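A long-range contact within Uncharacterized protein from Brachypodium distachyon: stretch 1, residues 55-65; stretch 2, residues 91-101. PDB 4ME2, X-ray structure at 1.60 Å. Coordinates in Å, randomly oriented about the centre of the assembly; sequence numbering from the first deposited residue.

Stretch 1, residues 55-65: ALKRLTAADRS
Stretch 2 (91-101) ELQRQGHWSLA

Stretch 1 enters on the last turn of a helix that begins earlier in the chain, with Ala-55 to Arg-58 near phi/psi -62/-44, and then unwinds into a loop. Thr-60 (-119/18) breaks the helical pattern, Asp-63 is extended (-148/107), and Arg-64 returns to -107/18. Stretch 2 is a helix, a tight turn and a second helix. Gly-96, at 84/13, is the first residue to leave helical phi/psi, in a Schellman motif: Gly-96 N bonds to Gln-93 O and His-97 N to Leu-92 O, both at 3.0 Å. A CB at those angles would be jammed against the carbonyl O of Gln-95, so the turn itself calls for glycine. His-97 (-85/74) occupies the N-cap position of the next helix, whose first turn closes with Ala-101 N to His-97 O at 2.9 Å.

The backbones keep their distance, with CA to CA 7.4 Å for Leu-56 and Leu-100 and 7.2 Å for Arg-64 and Ser-99, so side chains fill the gap. Leu-100 (m, t) is the hub, with the largest area covered by the other stretch. Leu-56 (t, p) points toward stretch 2 and sets its CD2 3.7 Å from Leu-92 CD1 and 4.0 Å from Leu-100 CB; Leu-92 is m, t. Lys-57 (m, t, p, t) leaves its backbone sideways, yet its end comes nearer: its CG packs 3.8 Å from Leu-100 CD1, its CE lies 3.8 Å from His-97 NE2, and its NZ reaches the end of the Gln-95 side chain. The aliphatic part of the lysine thus serves as apolar surface while the amine is carried on to a polar neighbour.

No clear hydrogen bond crosses between the stretches; polar bonds within stretch 1 instead shape the surface it offers. Thr-60 (p) donates from OG1 to Leu-56 O at 2.8 Å, and the same OG1 accepts from Arg-64 NE at 2.8 Å with a nearly straight angle of 172°. Arg-64 NH2 also donates to Lys-57 O at 3.1 Å, so the guanidinium folds back onto the carbonyl of Lys-57. Its chi1 (-102°) and chi2 (148°) lie between wells, followed by chi3 at -152° (t). Held this way, Arg-64 brings CG to 3.6 Å from Leu-100 CD2 and lets Leu-100 CD1 cover one guanidinium face. His-97 (chi1 m, chi2 -64°) lies oblique to that group, its ND1 4.1 Å from Arg-64 NH1.

The rule is economical: leucines pack across the gap, and an arginine held by bonds within its own stretch lays its CG and one guanidinium face against Leu-100.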

# COMPACT_ATOMS: atom_id res chain seq x y z
N ALA A 55 -6.89 9.46 21.99
CA ALA A 55 -8.31 9.30 21.70
C ALA A 55 -8.58 8.08 20.82
O ALA A 55 -9.51 7.32 21.09
CB ALA A 55 -8.87 10.56 21.05
N LEU A 56 -7.77 7.89 19.78
CA LEU A 56 -7.98 6.75 18.89
C LEU A 56 -7.80 5.43 19.64
O LEU A 56 -8.57 4.49 19.44
CB LEU A 56 -7.04 6.82 17.68
CG LEU A 56 -7.20 5.70 16.64
CD1 LEU A 56 -8.66 5.52 16.25
CD2 LEU A 56 -6.34 5.95 15.42
N LYS A 57 -6.79 5.37 20.50
CA LYS A 57 -6.57 4.19 21.35
C LYS A 57 -7.76 3.97 22.30
O LYS A 57 -8.28 2.86 22.41
CB LYS A 57 -5.23 4.30 22.08
CG LYS A 57 -4.02 4.13 21.16
CD LYS A 57 -2.73 4.71 21.74
CE LYS A 57 -2.30 4.01 23.02
NZ LYS A 57 -1.03 4.59 23.56
N ARG A 58 -8.19 5.04 22.96
CA ARG A 58 -9.33 4.99 23.88
C ARG A 58 -10.60 4.50 23.19
O ARG A 58 -11.32 3.64 23.72
CB ARG A 58 -9.55 6.37 24.50
CG ARG A 58 -10.67 6.45 25.52
CD ARG A 58 -10.88 7.89 26.00
NE ARG A 58 -11.51 8.73 24.98
CZ ARG A 58 -10.97 9.83 24.45
NH1 ARG A 58 -9.77 10.26 24.85
NH2 ARG A 58 -11.63 10.52 23.53
N LEU A 59 -10.88 5.03 22.00
CA LEU A 59 -12.08 4.69 21.25
C LEU A 59 -12.11 3.24 20.77
O LEU A 59 -13.18 2.71 20.47
CB LEU A 59 -12.25 5.63 20.04
CG LEU A 59 -12.60 7.09 20.36
CD1 LEU A 59 -12.46 7.96 19.13
CD2 LEU A 59 -14.01 7.18 20.94
N THR A 60 -10.95 2.61 20.70
CA THR A 60 -10.88 1.27 20.15
C THR A 60 -10.38 0.25 21.15
O THR A 60 -9.95 -0.84 20.77
CB THR A 60 -9.97 1.22 18.91
OG1 THR A 60 -8.67 1.71 19.26
CG2 THR A 60 -10.57 2.03 17.75
N ALA A 61 -10.43 0.58 22.44
CA ALA A 61 -9.82 -0.27 23.46
C ALA A 61 -10.46 -1.66 23.50
O ALA A 61 -9.79 -2.65 23.81
CB ALA A 61 -9.90 0.39 24.83
N ALA A 62 -11.74 -1.72 23.15
CA ALA A 62 -12.49 -2.97 23.17
C ALA A 62 -12.63 -3.62 21.79
O ALA A 62 -12.80 -4.83 21.68
CB ALA A 62 -13.86 -2.75 23.78
N ASP A 63 -12.56 -2.80 20.75
CA ASP A 63 -12.85 -3.26 19.40
C ASP A 63 -11.98 -2.49 18.42
O ASP A 63 -12.23 -1.31 18.17
CB ASP A 63 -14.34 -3.07 19.08
CG ASP A 63 -14.75 -3.70 17.76
OD1 ASP A 63 -13.90 -4.29 17.06
OD2 ASP A 63 -15.95 -3.59 17.41
N ARG A 64 -10.97 -3.17 17.88
CA ARG A 64 -10.09 -2.58 16.87
C ARG A 64 -10.33 -3.14 15.46
O ARG A 64 -9.49 -2.99 14.57
CB ARG A 64 -8.61 -2.70 17.30
CG ARG A 64 -8.05 -1.40 17.86
CD ARG A 64 -6.99 -1.58 18.94
NE ARG A 64 -6.96 -0.45 19.87
CZ ARG A 64 -6.13 -0.33 20.91
NH1 ARG A 64 -5.22 -1.26 21.16
NH2 ARG A 64 -6.21 0.73 21.71
N SER A 65 -11.49 -3.78 15.26
CA SER A 65 -11.88 -4.27 13.93
C SER A 65 -12.11 -3.11 12.94
O SER A 65 -12.44 -1.99 13.35
CB SER A 65 -13.14 -5.13 14.02
OG SER A 65 -14.28 -4.33 14.24
N GLU A 91 3.41 7.93 15.00
CA GLU A 91 3.50 7.52 16.40
C GLU A 91 2.74 6.22 16.67
O GLU A 91 3.19 5.37 17.44
CB GLU A 91 3.02 8.62 17.33
CG GLU A 91 3.04 8.25 18.81
CD GLU A 91 4.43 7.98 19.37
OE1 GLU A 91 5.44 8.18 18.66
OE2 GLU A 91 4.52 7.55 20.54
N LEU A 92 1.58 6.06 16.03
CA LEU A 92 0.86 4.80 16.14
C LEU A 92 1.68 3.64 15.55
O LEU A 92 1.71 2.55 16.11
CB LEU A 92 -0.52 4.89 15.48
CG LEU A 92 -1.54 5.77 16.19
CD1 LEU A 92 -2.61 6.21 15.20
CD2 LEU A 92 -2.18 5.08 17.40
N GLN A 93 2.35 3.90 14.42
CA GLN A 93 3.28 2.94 13.81
C GLN A 93 4.38 2.56 14.80
O GLN A 93 4.67 1.37 14.99
CB GLN A 93 3.93 3.52 12.55
CG GLN A 93 3.04 3.62 11.32
CD GLN A 93 3.75 4.29 10.15
OE1 GLN A 93 3.65 5.51 9.97
NE2 GLN A 93 4.49 3.51 9.37
N ARG A 94 4.98 3.56 15.44
CA ARG A 94 6.12 3.35 16.35
C ARG A 94 5.72 2.52 17.57
O ARG A 94 6.48 1.66 18.01
CB ARG A 94 6.71 4.69 16.80
CG ARG A 94 8.05 4.57 17.52
CD ARG A 94 8.42 5.85 18.25
NE ARG A 94 7.47 6.15 19.32
CZ ARG A 94 7.47 5.57 20.52
NH1 ARG A 94 8.38 4.65 20.82
NH2 ARG A 94 6.56 5.92 21.42
N GLN A 95 4.52 2.78 18.08
CA GLN A 95 3.98 2.04 19.23
C GLN A 95 3.57 0.62 18.86
O GLN A 95 3.28 -0.19 19.74
CB GLN A 95 2.81 2.80 19.86
CG GLN A 95 3.22 4.12 20.50
CD GLN A 95 2.07 4.86 21.16
OE1 GLN A 95 2.17 6.05 21.43
NE2 GLN A 95 0.98 4.15 21.42
N GLY A 96 3.54 0.31 17.56
CA GLY A 96 3.17 -1.02 17.09
C GLY A 96 1.67 -1.24 16.95
O GLY A 96 1.23 -2.38 16.79
N HIS A 97 0.89 -0.17 17.00
CA HIS A 97 -0.56 -0.27 16.78
C HIS A 97 -0.84 -0.22 15.31
O HIS A 97 -1.33 0.79 14.80
CB HIS A 97 -1.30 0.85 17.50
CG HIS A 97 -1.10 0.85 18.99
ND1 HIS A 97 -1.52 -0.16 19.78
CD2 HIS A 97 -0.49 1.77 19.82
CE1 HIS A 97 -1.19 0.11 21.06
NE2 HIS A 97 -0.56 1.30 21.08
N TRP A 98 -0.54 -1.31 14.63
CA TRP A 98 -0.57 -1.35 13.17
C TRP A 98 -1.95 -1.05 12.60
O TRP A 98 -2.08 -0.21 11.70
CB TRP A 98 -0.00 -2.67 12.67
CG TRP A 98 0.13 -2.71 11.19
CD1 TRP A 98 1.20 -2.28 10.42
CD2 TRP A 98 -0.86 -3.19 10.25
NE1 TRP A 98 0.94 -2.47 9.08
CE2 TRP A 98 -0.29 -3.01 8.91
CE3 TRP A 98 -2.13 -3.73 10.37
CZ2 TRP A 98 -0.98 -3.36 7.77
CZ3 TRP A 98 -2.82 -4.09 9.21
CH2 TRP A 98 -2.25 -3.91 7.93
N SER A 99 -2.99 -1.70 13.12
CA SER A 99 -4.34 -1.48 12.60
C SER A 99 -4.81 -0.02 12.76
O SER A 99 -5.49 0.51 11.88
CB SER A 99 -5.35 -2.45 13.22
OG SER A 99 -5.62 -2.11 14.56
N LEU A 100 -4.45 0.62 13.88
CA LEU A 100 -4.80 2.02 14.13
C LEU A 100 -4.01 2.94 13.21
O LEU A 100 -4.54 3.94 12.74
CB LEU A 100 -4.54 2.42 15.58
CG LEU A 100 -5.34 1.67 16.65
CD1 LEU A 100 -5.13 2.31 18.01
CD2 LEU A 100 -6.82 1.66 16.30
N ALA A 101 -2.75 2.59 12.98
CA ALA A 101 -1.91 3.40 12.08
C ALA A 101 -2.44 3.32 10.65
O ALA A 101 -2.40 4.32 9.92
CB ALA A 101 -0.45 2.95 12.13